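Local structure of galactose mutarotase-like protein (Clostridium acetobutylicum, 3OS7) at residues P75-P79 with H109-K113; Q126-L130 with S156-K162; L164-V170 with W330-L336; V276-S280 with C299-Q303. The protein probably binds carbohydrates and may interconvert the anomers of an aldose sugar, as aldose 1-epimerases (mutarotases) do. All coordinates share one frame; numbering follows the deposited sequence.

Contact 1 (P75-P79 with H109-K113)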
loop_
_atom_site.group_PDB
_atom_site.type_symbol
_atom_site.label_atom_id
_atom_site.label_comp_id
_atom_site.label_asym_id
_atom_site.label_seq_id
_atom_site.Cartn_x
_atom_site.Cartn_y
_atom_site.Cartn_z
ATOM N N PRO A 75 4.408 -0.312 2.276
ATOM C CA PRO A 75 4.155 -1.227 3.396
ATOM C C PRO A 75 2.911 -2.070 3.173
ATOM O O PRO A 75 1.801 -1.550 3.146
ATOM C CB PRO A 75 3.937 -0.285 4.586
ATOM C CG PRO A 75 4.205 1.115 4.035
ATOM C CD PRO A 75 3.936 1.045 2.592
ATOM N N VAL A 76 3.086 -3.387 3.090
ATOM C CA VAL A 76 1.939 -4.271 2.904
ATOM C C VAL A 76 1.195 -4.535 4.223
ATOM O O VAL A 76 1.789 -4.858 5.246
ATOM C CB VAL A 76 2.342 -5.566 2.174
ATOM C CG1 VAL A 76 3.242 -6.410 3.024
ATOM C CG2 VAL A 76 1.108 -6.336 1.704
ATOM N N LEU A 77 -0.133 -4.442 4.167
ATOM C CA LEU A 77 -0.968 -4.505 5.362
ATOM C C LEU A 77 -1.867 -5.731 5.325
ATOM O O LEU A 77 -2.474 -6.020 4.287
ATOM C CB LEU A 77 -1.854 -3.270 5.455
ATOM C CG LEU A 77 -1.181 -1.928 5.294
ATOM C CD1 LEU A 77 -2.196 -0.790 5.290
ATOM C CD2 LEU A 77 -0.121 -1.726 6.435
ATOM N N PHE A 78 -1.997 -6.392 6.465
ATOM C CA PHE A 78 -2.823 -7.592 6.628
ATOM C C PHE A 78 -3.215 -7.694 8.096
ATOM O O PHE A 78 -2.437 -8.222 8.898
ATOM C CB PHE A 78 -2.017 -8.825 6.204
ATOM C CG PHE A 78 -2.776 -10.159 6.283
ATOM C CD1 PHE A 78 -4.015 -10.319 5.681
ATOM C CD2 PHE A 78 -2.204 -11.261 6.903
ATOM C CE1 PHE A 78 -4.687 -11.507 5.724
ATOM C CE2 PHE A 78 -2.860 -12.477 6.946
ATOM C CZ PHE A 78 -4.115 -12.610 6.369
ATOM N N PRO A 79 -4.369 -7.138 8.483
ATOM C CA PRO A 79 -5.342 -6.427 7.670
ATOM C C PRO A 79 -4.929 -4.957 7.539
ATOM O O PRO A 79 -4.255 -4.447 8.430
ATOM C CB PRO A 79 -6.599 -6.508 8.509
ATOM C CG PRO A 79 -6.086 -6.449 9.926
ATOM C CD PRO A 79 -4.776 -7.170 9.905
ATOM N N HIS A 109 -3.371 -2.724 11.091
ATOM C CA HIS A 109 -2.319 -2.873 10.069
ATOM C C HIS A 109 -1.596 -4.224 9.919
ATOM O O HIS A 109 -1.058 -4.524 8.847
ATOM C CB HIS A 109 -1.285 -1.755 10.183
ATOM C CG HIS A 109 -1.821 -0.397 9.862
ATOM N ND1 HIS A 109 -2.800 -0.181 8.902
ATOM C CD2 HIS A 109 -1.473 0.826 10.335
ATOM C CE1 HIS A 109 -3.060 1.120 8.847
ATOM N NE2 HIS A 109 -2.272 1.748 9.709
ATOM N N GLY A 110 -1.582 -5.033 10.968
ATOM C CA GLY A 110 -0.880 -6.314 10.915
ATOM C C GLY A 110 0.622 -6.261 11.208
ATOM O O GLY A 110 1.183 -5.208 11.486
ATOM N N PHE A 111 1.273 -7.408 11.131
ATOM C CA PHE A 111 2.695 -7.525 11.495
ATOM C C PHE A 111 3.592 -7.828 10.299
ATOM O O PHE A 111 4.814 -7.753 10.422
ATOM C CB PHE A 111 2.900 -8.626 12.561
ATOM C CG PHE A 111 2.361 -9.951 12.146
ATOM C CD1 PHE A 111 3.116 -10.814 11.370
ATOM C CD2 PHE A 111 1.076 -10.327 12.494
ATOM C CE1 PHE A 111 2.592 -12.024 10.938
ATOM C CE2 PHE A 111 0.537 -11.514 12.058
ATOM C CZ PHE A 111 1.302 -12.385 11.281
ATOM N N ILE A 112 3.025 -8.184 9.150
ATOM C CA ILE A 112 3.876 -8.624 8.056
ATOM C C ILE A 112 4.729 -7.464 7.529
ATOM O O ILE A 112 5.816 -7.674 7.049
ATOM C CB ILE A 112 3.121 -9.376 6.897
ATOM C CG1 ILE A 112 2.119 -8.483 6.189
ATOM C CG2 ILE A 112 2.453 -10.676 7.425
ATOM C CD1 ILE A 112 1.423 -9.216 5.014
ATOM N N LYS A 113 4.261 -6.234 7.700
ATOM C CA LYS A 113 5.042 -5.050 7.327
ATOM C C LYS A 113 6.303 -4.874 8.185
ATOM O O LYS A 113 7.216 -4.172 7.781
ATOM C CB LYS A 113 4.213 -3.764 7.459
ATOM C CG LYS A 113 3.745 -3.433 8.869
ATOM C CD LYS A 113 2.768 -2.216 8.872
ATOM C CE LYS A 113 2.631 -1.648 10.231
ATOM N NZ LYS A 113 2.398 -2.652 11.276
HETATM O O HOH W 1 1.355 -5.756 7.959
HETATM O O HOH W 2 -0.079 -9.390 9.474
#

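Contact 2 (Q126-L130 with S156-K162)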
loop_
_atom_site.group_PDB
_atom_site.type_symbol
_atom_site.label_atom_id
_atom_site.label_comp_id
_atom_site.label_asym_id
_atom_site.label_seq_id
_atom_site.Cartn_x
_atom_site.Cartn_y
_atom_site.Cartn_z
ATOM N N GLN A 126 14.153 -10.010 -21.040
ATOM C CA GLN A 126 13.928 -8.986 -22.034
ATOM C C GLN A 126 14.597 -7.755 -21.459
ATOM O O GLN A 126 15.790 -7.810 -21.135
ATOM C CB GLN A 126 12.432 -8.812 -22.338
ATOM C CG GLN A 126 11.694 -10.160 -22.454
ATOM C CD GLN A 126 10.890 -10.321 -23.744
ATOM O OE1 GLN A 126 9.862 -11.001 -23.760
ATOM N NE2 GLN A 126 11.365 -9.711 -24.829
ATOM N N ASP A 127 13.842 -6.673 -21.310
ATOM C CA ASP A 127 14.364 -5.471 -20.687
ATOM C C ASP A 127 13.607 -5.145 -19.393
ATOM O O ASP A 127 13.368 -3.988 -19.102
ATOM C CB ASP A 127 14.307 -4.291 -21.662
ATOM C CG ASP A 127 15.192 -4.505 -22.908
ATOM O OD1 ASP A 127 15.983 -5.480 -22.933
ATOM O OD2 ASP A 127 15.091 -3.697 -23.860
ATOM N N LYS A 128 13.261 -6.176 -18.625
ATOM C CA LYS A 128 12.591 -6.022 -17.323
ATOM C C LYS A 128 13.435 -6.613 -16.178
ATOM O O LYS A 128 14.146 -7.591 -16.389
ATOM C CB LYS A 128 11.275 -6.769 -17.324
ATOM C CG LYS A 128 10.314 -6.316 -18.442
ATOM C CD LYS A 128 9.104 -7.245 -18.575
ATOM C CE LYS A 128 8.338 -6.962 -19.872
ATOM N NZ LYS A 128 7.856 -5.543 -19.931
ATOM N N ALA A 129 13.279 -6.063 -14.973
ATOM C CA ALA A 129 13.926 -6.601 -13.787
ATOM C C ALA A 129 12.840 -7.060 -12.850
ATOM O O ALA A 129 11.948 -6.286 -12.504
ATOM C CB ALA A 129 14.855 -5.564 -13.121
ATOM N N LEU A 130 12.916 -8.330 -12.461
ATOM C CA LEU A 130 11.943 -8.970 -11.596
ATOM C C LEU A 130 12.570 -9.371 -10.258
ATOM O O LEU A 130 13.607 -10.054 -10.216
ATOM C CB LEU A 130 11.350 -10.207 -12.289
ATOM C CG LEU A 130 10.350 -11.058 -11.504
ATOM C CD1 LEU A 130 9.071 -10.305 -11.322
ATOM C CD2 LEU A 130 10.054 -12.378 -12.186
ATOM N N SER A 156 5.582 -9.621 -5.878
ATOM C CA SER A 156 6.305 -9.792 -7.116
ATOM C C SER A 156 6.420 -8.460 -7.844
ATOM O O SER A 156 5.433 -7.904 -8.350
ATOM C CB SER A 156 5.613 -10.844 -7.982
ATOM O OG SER A 156 6.376 -11.053 -9.163
ATOM N N TYR A 157 7.631 -7.914 -7.861
ATOM C CA TYR A 157 7.875 -6.612 -8.440
ATOM C C TYR A 157 8.549 -6.718 -9.783
ATOM O O TYR A 157 9.622 -7.303 -9.900
ATOM C CB TYR A 157 8.733 -5.781 -7.488
ATOM C CG TYR A 157 7.952 -5.283 -6.310
ATOM C CD1 TYR A 157 7.033 -4.239 -6.473
ATOM C CD2 TYR A 157 8.097 -5.826 -5.064
ATOM C CE1 TYR A 157 6.316 -3.753 -5.416
ATOM C CE2 TYR A 157 7.362 -5.328 -3.988
ATOM C CZ TYR A 157 6.470 -4.296 -4.179
ATOM O OH TYR A 157 5.713 -3.785 -3.129
ATOM N N GLU A 158 7.920 -6.150 -10.805
ATOM C CA GLU A 158 8.488 -6.147 -12.131
ATOM C C GLU A 158 8.736 -4.706 -12.537
ATOM O O GLU A 158 7.814 -3.907 -12.702
ATOM C CB GLU A 158 7.563 -6.835 -13.121
ATOM C CG GLU A 158 7.992 -6.681 -14.567
ATOM C CD GLU A 158 6.804 -6.877 -15.526
ATOM O OE1 GLU A 158 6.382 -8.049 -15.630
ATOM O OE2 GLU A 158 6.286 -5.866 -16.119
ATOM N N LEU A 159 9.995 -4.378 -12.734
ATOM C CA LEU A 159 10.359 -3.044 -13.176
ATOM C C LEU A 159 10.685 -3.048 -14.681
ATOM O O LEU A 159 11.349 -3.960 -15.182
ATOM C CB LEU A 159 11.551 -2.575 -12.355
ATOM C CG LEU A 159 11.940 -1.109 -12.349
ATOM C CD1 LEU A 159 10.770 -0.200 -11.910
ATOM C CD2 LEU A 159 13.177 -0.939 -11.413
ATOM N N SER A 160 10.227 -2.017 -15.376
ATOM C CA SER A 160 10.397 -1.890 -16.832
ATOM C C SER A 160 10.232 -0.436 -17.221
ATOM O O SER A 160 10.008 0.438 -16.361
ATOM C CB SER A 160 9.366 -2.755 -17.582
ATOM O OG SER A 160 8.067 -2.157 -17.563
ATOM N N SER A 161 10.302 -0.171 -18.528
ATOM C CA SER A 161 10.044 1.169 -19.019
ATOM C C SER A 161 8.630 1.663 -18.741
ATOM O O SER A 161 8.372 2.863 -18.803
ATOM C CB SER A 161 10.344 1.283 -20.516
ATOM O OG SER A 161 9.372 0.595 -21.257
ATOM N N LYS A 162 7.710 0.750 -18.450
ATOM C CA LYS A 162 6.365 1.102 -18.044
ATOM C C LYS A 162 6.227 1.415 -16.546
ATOM O O LYS A 162 5.114 1.665 -16.057
ATOM C CB LYS A 162 5.404 -0.036 -18.387
ATOM C CG LYS A 162 5.301 -0.289 -19.890
ATOM C CD LYS A 162 4.466 -1.517 -20.212
ATOM C CE LYS A 162 5.183 -2.820 -19.919
ATOM N NZ LYS A 162 4.265 -3.977 -20.158
HETATM O O HOH W 3 11.564 -2.100 -20.208
#

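Contact 3 (L164-V170 with W330-L336). With EDO (1,2-ethanediol), chain H.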
loop_
_atom_site.group_PDB
_atom_site.type_symbol
_atom_site.label_atom_id
_atom_site.label_comp_id
_atom_site.label_asym_id
_atom_site.label_seq_id
_atom_site.Cartn_x
_atom_site.Cartn_y
_atom_site.Cartn_z
ATOM N N LEU A 164 6.885 0.432 -12.375
ATOM C CA LEU A 164 6.891 -0.677 -11.435
ATOM C C LEU A 164 5.521 -1.345 -11.410
ATOM O O LEU A 164 4.531 -0.677 -11.209
ATOM C CB LEU A 164 7.225 -0.196 -10.019
ATOM C CG LEU A 164 7.357 -1.289 -8.947
ATOM C CD1 LEU A 164 8.593 -2.150 -9.226
ATOM C CD2 LEU A 164 7.495 -0.654 -7.518
ATOM N N LYS A 165 5.497 -2.658 -11.616
ATOM C CA LYS A 165 4.287 -3.470 -11.451
ATOM C C LYS A 165 4.451 -4.354 -10.222
ATOM O O LYS A 165 5.461 -5.057 -10.038
ATOM C CB LYS A 165 4.043 -4.341 -12.688
ATOM C CG LYS A 165 2.769 -5.148 -12.652
ATOM C CD LYS A 165 2.431 -5.753 -14.037
ATOM C CE LYS A 165 2.857 -7.132 -14.224
ATOM N NZ LYS A 165 1.959 -7.783 -15.251
ATOM N N GLN A 166 3.480 -4.241 -9.343
ATOM C CA GLN A 166 3.455 -4.932 -8.089
ATOM C C GLN A 166 2.301 -5.935 -8.146
ATOM O O GLN A 166 1.129 -5.533 -8.206
ATOM C CB GLN A 166 3.193 -3.903 -6.985
ATOM C CG GLN A 166 2.871 -4.492 -5.607
ATOM C CD GLN A 166 2.307 -3.437 -4.693
ATOM O OE1 GLN A 166 3.029 -2.815 -3.904
ATOM N NE2 GLN A 166 1.024 -3.166 -4.852
ATOM N N THR A 167 2.619 -7.226 -8.101
ATOM C CA THR A 167 1.599 -8.271 -7.971
ATOM C C THR A 167 1.709 -8.846 -6.553
ATOM O O THR A 167 2.719 -9.453 -6.187
ATOM C CB THR A 167 1.733 -9.373 -9.076
ATOM O OG1 THR A 167 1.651 -8.773 -10.373
ATOM C CG2 THR A 167 0.610 -10.426 -8.976
ATOM N N THR A 168 0.650 -8.648 -5.770
ATOM C CA THR A 168 0.565 -9.084 -4.368
ATOM C C THR A 168 -0.310 -10.328 -4.323
ATOM O O THR A 168 -1.372 -10.364 -4.919
ATOM C CB THR A 168 -0.066 -7.994 -3.496
ATOM O OG1 THR A 168 0.645 -6.767 -3.714
ATOM C CG2 THR A 168 -0.066 -8.374 -2.026
ATOM N N SER A 169 0.136 -11.367 -3.641
ATOM C CA SER A 169 -0.701 -12.565 -3.553
ATOM C C SER A 169 -0.526 -13.221 -2.229
ATOM O O SER A 169 0.521 -13.086 -1.595
ATOM C CB SER A 169 -0.381 -13.547 -4.693
ATOM O OG SER A 169 0.982 -13.876 -4.700
ATOM N N VAL A 170 -1.565 -13.939 -1.809
ATOM C CA VAL A 170 -1.492 -14.729 -0.620
ATOM C C VAL A 170 -2.249 -16.023 -0.881
ATOM O O VAL A 170 -3.230 -16.020 -1.622
ATOM C CB VAL A 170 -2.039 -13.991 0.618
ATOM C CG1 VAL A 170 -3.421 -13.483 0.388
ATOM C CG2 VAL A 170 -1.977 -14.888 1.813
ATOM N N TRP A 330 -5.519 -15.260 -3.324
ATOM C CA TRP A 330 -5.980 -13.929 -3.735
ATOM C C TRP A 330 -4.768 -13.238 -4.361
ATOM O O TRP A 330 -3.633 -13.425 -3.894
ATOM C CB TRP A 330 -6.458 -13.119 -2.504
ATOM C CG TRP A 330 -6.723 -11.625 -2.827
ATOM C CD1 TRP A 330 -7.915 -11.061 -3.167
ATOM C CD2 TRP A 330 -5.764 -10.562 -2.830
ATOM N NE1 TRP A 330 -7.757 -9.720 -3.380
ATOM C CE2 TRP A 330 -6.443 -9.389 -3.183
ATOM C CE3 TRP A 330 -4.406 -10.485 -2.531
ATOM C CZ2 TRP A 330 -5.797 -8.165 -3.289
ATOM C CZ3 TRP A 330 -3.769 -9.278 -2.633
ATOM C CH2 TRP A 330 -4.455 -8.138 -3.022
ATOM N N SER A 331 -4.988 -12.471 -5.420
ATOM C CA SER A 331 -3.931 -11.656 -6.020
ATOM C C SER A 331 -4.482 -10.291 -6.457
ATOM O O SER A 331 -5.610 -10.197 -6.966
ATOM C CB SER A 331 -3.311 -12.372 -7.223
ATOM O OG SER A 331 -2.328 -11.567 -7.860
ATOM N N GLY A 332 -3.690 -9.245 -6.277
ATOM C CA GLY A 332 -4.042 -7.925 -6.769
ATOM C C GLY A 332 -2.826 -7.299 -7.405
ATOM O O GLY A 332 -1.692 -7.646 -7.045
ATOM N N VAL A 333 -3.051 -6.386 -8.347
ATOM C CA VAL A 333 -1.969 -5.718 -9.044
ATOM C C VAL A 333 -2.083 -4.201 -8.951
ATOM O O VAL A 333 -3.169 -3.640 -9.174
ATOM C CB VAL A 333 -1.995 -6.087 -10.527
ATOM C CG1 VAL A 333 -0.886 -5.407 -11.290
ATOM C CG2 VAL A 333 -1.947 -7.602 -10.696
ATOM N N CYS A 334 -0.961 -3.537 -8.676
ATOM C CA CYS A 334 -0.859 -2.073 -8.776
ATOM C C CYS A 334 0.321 -1.721 -9.649
ATOM O O CYS A 334 1.238 -2.551 -9.828
ATOM C CB CYS A 334 -0.683 -1.430 -7.419
ATOM S SG CYS A 334 -2.094 -1.625 -6.317
ATOM N N LYS A 335 0.270 -0.541 -10.253
ATOM C CA LYS A 335 1.343 -0.048 -11.083
ATOM C C LYS A 335 1.691 1.363 -10.664
ATOM O O LYS A 335 0.819 2.144 -10.337
ATOM C CB LYS A 335 0.934 -0.077 -12.559
ATOM C CG LYS A 335 0.723 -1.462 -13.093
ATOM C CD LYS A 335 0.218 -1.433 -14.530
ATOM C CE LYS A 335 -0.100 -2.839 -15.023
ATOM N NZ LYS A 335 -0.573 -2.843 -16.440
ATOM N N LEU A 336 2.979 1.677 -10.663
ATOM C CA LEU A 336 3.437 3.026 -10.369
ATOM C C LEU A 336 4.321 3.465 -11.545
ATOM O O LEU A 336 5.246 2.760 -11.923
ATOM C CB LEU A 336 4.267 3.021 -9.088
ATOM C CG LEU A 336 3.519 2.974 -7.783
ATOM C CD1 LEU A 336 4.533 2.744 -6.625
ATOM C CD2 LEU A 336 2.762 4.280 -7.566
HETATM C C1 EDO H . 0.380 -16.921 -3.440
HETATM O O1 EDO H . 0.797 -16.707 -4.786
HETATM C C2 EDO H . 1.530 -16.603 -2.485
HETATM O O2 EDO H . 2.669 -17.447 -2.747
HETATM O O HOH W 4 0.605 -5.422 -17.358
HETATM O O HOH W 5 -0.734 -5.088 -5.517
#

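Contact 4 (V276-S280 with C299-Q303)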
loop_
_atom_site.group_PDB
_atom_site.type_symbol
_atom_site.label_atom_id
_atom_site.label_comp_id
_atom_site.label_asym_id
_atom_site.label_seq_id
_atom_site.Cartn_x
_atom_site.Cartn_y
_atom_site.Cartn_z
ATOM N N VAL A 276 1.572 8.332 -11.307
ATOM C CA VAL A 276 0.342 7.543 -11.402
ATOM C C VAL A 276 0.443 6.270 -10.564
ATOM O O VAL A 276 1.436 5.529 -10.653
ATOM C CB VAL A 276 0.032 7.153 -12.868
ATOM C CG1 VAL A 276 -1.277 6.365 -12.938
ATOM C CG2 VAL A 276 -0.032 8.386 -13.785
ATOM N N TYR A 277 -0.598 6.011 -9.784
ATOM C CA TYR A 277 -0.718 4.827 -8.943
ATOM C C TYR A 277 -2.005 4.117 -9.356
ATOM O O TYR A 277 -3.097 4.430 -8.879
ATOM C CB TYR A 277 -0.775 5.254 -7.473
ATOM C CG TYR A 277 -0.711 4.175 -6.406
ATOM C CD1 TYR A 277 -0.248 2.891 -6.661
ATOM C CD2 TYR A 277 -1.087 4.478 -5.080
ATOM C CE1 TYR A 277 -0.136 1.959 -5.629
ATOM C CE2 TYR A 277 -1.001 3.538 -4.080
ATOM C CZ TYR A 277 -0.539 2.288 -4.350
ATOM O OH TYR A 277 -0.425 1.355 -3.322
ATOM N N GLU A 278 -1.869 3.178 -10.281
ATOM C CA GLU A 278 -2.999 2.435 -10.839
ATOM C C GLU A 278 -3.239 1.163 -10.023
ATOM O O GLU A 278 -2.314 0.432 -9.686
ATOM C CB GLU A 278 -2.718 2.111 -12.309
ATOM C CG GLU A 278 -3.861 1.483 -13.056
ATOM C CD GLU A 278 -3.656 1.446 -14.590
ATOM O OE1 GLU A 278 -2.590 1.855 -15.118
ATOM O OE2 GLU A 278 -4.617 1.012 -15.261
HETATM N N MSE A 279 -4.490 0.914 -9.707
HETATM C CA MSE A 279 -4.873 -0.191 -8.841
HETATM C C MSE A 279 -5.867 -1.085 -9.557
HETATM O O MSE A 279 -6.805 -0.591 -10.186
HETATM C CB MSE A 279 -5.541 0.350 -7.582
HETATM C CG MSE A 279 -4.760 1.367 -6.860
HETATM SE SE MSE A 279 -5.841 2.463 -5.676
HETATM C CE MSE A 279 -4.460 3.736 -5.386
ATOM N N SER A 280 -5.693 -2.390 -9.408
ATOM C CA SER A 280 -6.648 -3.357 -9.980
ATOM C C SER A 280 -7.972 -3.333 -9.212
ATOM O O SER A 280 -8.062 -2.809 -8.081
ATOM C CB SER A 280 -6.055 -4.767 -9.996
ATOM O OG SER A 280 -5.966 -5.319 -8.687
ATOM N N CYS A 299 0.211 9.600 2.375
ATOM C CA CYS A 299 -0.134 8.205 2.164
ATOM C C CYS A 299 -1.445 8.011 1.405
ATOM O O CYS A 299 -2.488 8.599 1.729
ATOM C CB CYS A 299 -0.198 7.454 3.466
ATOM S SG CYS A 299 1.464 7.367 4.266
ATOM N N ILE A 300 -1.373 7.139 0.415
ATOM C CA ILE A 300 -2.515 6.802 -0.442
ATOM C C ILE A 300 -2.620 5.288 -0.379
ATOM O O ILE A 300 -1.751 4.578 -0.896
ATOM C CB ILE A 300 -2.304 7.319 -1.882
ATOM C CG1 ILE A 300 -2.178 8.842 -1.896
ATOM C CG2 ILE A 300 -3.497 6.878 -2.772
ATOM C CD1 ILE A 300 -1.811 9.431 -3.310
ATOM N N GLU A 301 -3.667 4.807 0.294
ATOM C CA GLU A 301 -3.690 3.484 0.899
ATOM C C GLU A 301 -4.834 2.614 0.341
ATOM O O GLU A 301 -5.921 2.617 0.878
ATOM C CB GLU A 301 -3.812 3.620 2.412
ATOM C CG GLU A 301 -2.834 4.655 3.058
ATOM C CD GLU A 301 -3.037 4.794 4.581
ATOM O OE1 GLU A 301 -3.640 3.896 5.185
ATOM O OE2 GLU A 301 -2.614 5.804 5.171
ATOM N N PRO A 302 -4.553 1.850 -0.716
ATOM C CA PRO A 302 -5.562 0.961 -1.262
ATOM C C PRO A 302 -5.850 -0.192 -0.324
ATOM O O PRO A 302 -4.945 -0.648 0.381
ATOM C CB PRO A 302 -4.937 0.468 -2.552
ATOM C CG PRO A 302 -3.495 0.579 -2.360
ATOM C CD PRO A 302 -3.281 1.769 -1.476
ATOM N N GLN A 303 -7.099 -0.654 -0.338
ATOM C CA GLN A 303 -7.546 -1.769 0.506
ATOM C C GLN A 303 -8.549 -2.619 -0.240
ATOM O O GLN A 303 -9.341 -2.097 -1.011
ATOM C CB GLN A 303 -8.223 -1.263 1.812
ATOM C CG GLN A 303 -7.480 -0.208 2.562
ATOM C CD GLN A 303 -8.071 0.172 3.919
ATOM O OE1 GLN A 303 -7.390 0.788 4.730
ATOM N NE2 GLN A 303 -9.316 -0.200 4.178
#

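Contact 1 (P75-P79 with H109-K113)
I112 and V76 each place CG1 between the backbone N and the carbonyl carbon (chi1 64° and 67°), and these two branches meet where a loop packs on a short strand of the galactose mutarotase-like beta-sandwich. The extended chi2 of I112 then carries CD1 onward to F78 CB, 3.7 Å away. Branched aliphatic chains suit this buried spot, which F153 of strand 151-160 helps to cover. One direct hydrogen bond joins the backbones, F78 N to H109 O at 3.2 Å, with the donor well above the carbonyl plane. The same oxygen also accepts from water 1, which donates to V76 O and accepts from K113 N, so a single water ties three backbone groups together. Water 2 does similar work between F78 O and F111 N. Where the loop comes close, G110 CA lies 3.2 Å from F78 O; a residue without CB fits there, and its positive phi suits glycine too. L77 runs beside H109, its CD1 3.7 Å from H109 ND1, while H109 NE2 is hydrogen-bonded to a tartrate that probably came from the crystallisation liquor. That is consistent with a histidine lining the sugar pocket, as in the family. The K113 chain passes L77 CD2 with its methylenes, then bends at its last torsion so that NZ donates to G110 O at 2.8 Å, nearly along the C=O axis.

Contact 2 (Q126-L130 with S156-K162)
K128-L130 and S156-S160 run antiparallel at 162°, with A129 and L159 as a hydrogen-bonded pair: A129 N reaches L159 O at 2.9 Å, and L159 N reaches A129 O at 2.7 Å. Next to it, L130 and E158 form a non-hydrogen-bonded pair in this antiparallel sheet of the mutarotase-like beta-sandwich. The two faces differ in character. A129 and L159 point inward, where F23 of strand 18-25 and L43 of strand 39-45 pack on L159; a small and a large apolar residue suit that layer. K128, L130 and E158 occupy the more open side. L130 has CG anti to the backbone N (chi1 177°), which brings CD1 over the neighbouring strand, 3.4 Å from Y157 O and close to S156 OG. That hydroxyl is itself hydrogen-bonded to E132. K128 sends its methylenes across E158, with CD 3.8 Å from E158 CD, so the aliphatic part of the lysine lies against the carboxylate carbon. Its charge stays 4.1 Å from E158 OE2, measured from K128 NZ, too long for a salt bridge. K128 NZ also comes within 3.9 Å of K162 NZ, a like-charge approach that E158 and solvent may moderate. At the strand end S160 begins an ST turn, its OG accepting from K162 N. Beyond the last paired residues, water 3 bridges the segments, donating to D127 O and accepting from S161 N at 2.9 Å.

Contact 3 (L164-V170 with W330-L336)
L164-V170 and W330-L336 form a long antiparallel pairing near the middle of the mutarotase-like beta-sandwich. Backbone hydrogen bonds come in reciprocal pairs at L164-L336, Q166-C334, T168-G332 and V170-W330; Q166 N to C334 O, at 2.8 Å, is almost straight (175°). Between them, alpha C-H groups face carbonyls, as S331 CA does T168 O at 3.1 Å.

Packing on the inner face centres on W330. A trans chi1 (170°) sends its indole forward along its strand and toward the partner, so that G332 N sits over one ring face, near the rim; glycine suits that site, because a CB would strike CH2. T168 CG2 meets the indole edge in plane, 3.9 Å from W330 CZ3.

Between strands the polar groups of this face meet through water 5, which accepts from Q166 NE2 at 2.7 Å and is hydrogen-bonded to T168 OG1; Q166 OE1 bonds directly to Y157 OH and T168 OG1 to Y184 OH.

Long polar chains fit the outer face. K165 and K335 lie side by side, and water 4 accepts from both ammonium groups, weakly from K165. Farther along, S169 OG is hydrogen-bonded to O1 of a 1,2-ethanediol, probably from the crystallisation liquor, at 2.8 Å.

Contact 4 (V276-S280 with C299-Q303)
The Y277 ring presents an edge to I300, whose carbonyl O lies in the ring plane, 3.4 Å from Y277 CE2. P302 crosses the tyrosine side chain at about a right angle, its CD lying oblique to the ring, 3.9 Å from Y277 CE2, and its CG 3.3 Å from Y277 OH, while the ring of F188 meets that of Y277 from strand 178-189. An anti chi1 (-172°) swings the tyrosine across the gap between the two strands, which run nearly parallel (11°) with axes 9.7 Å apart. No backbone hydrogen bond spans that distance: the strands belong to facing layers of the beta-sandwich, and side chains bridge the space. M279, present as selenomethionine, crosses P302 at about a right angle, SE lying 3.8 Å from P302 CB, and then lays CE against I300 CG2. The same methyl of I300 also touches Y277 CD2, so one branch of the isoleucine meets both the tyrosine and the selenomethionine. A flexible unbranched chain, a beta-branched chain and a compact proline ring suit this interior. Y277 brings in a polar group, and its hydroxyl is hydrogen-bonded to S186 OG. With no hydrogen bond across it, the contact rests mainly on van der Waals packing. I300 O is buried with no hydrogen-bonding partner in the model, so the in-plane ring C-H edge may offset part of that cost.

Contacts 1 and 4 are buried, contact 3 is buried on one face, and contact 2 lies near the surface. Contacts 2 and 3 are successive steps across one run of strands: 151-160 serves contact 2 and bonds to 163-172 of contact 3, with E158 N reaching K165 O. Strand 329-340 then bonds to 273-279, bringing in contact 4, which lies within the long chain loop that contact 3 closes. Contact 1 joins this framework through strand 178-189, which pairs with both 76-77 and 297-303. Chemistry follows place: backbone pairing dominates contacts 2 and 3, bridging waters mediate much of contact 1, and contact 4 has no hydrogen bond between its segments.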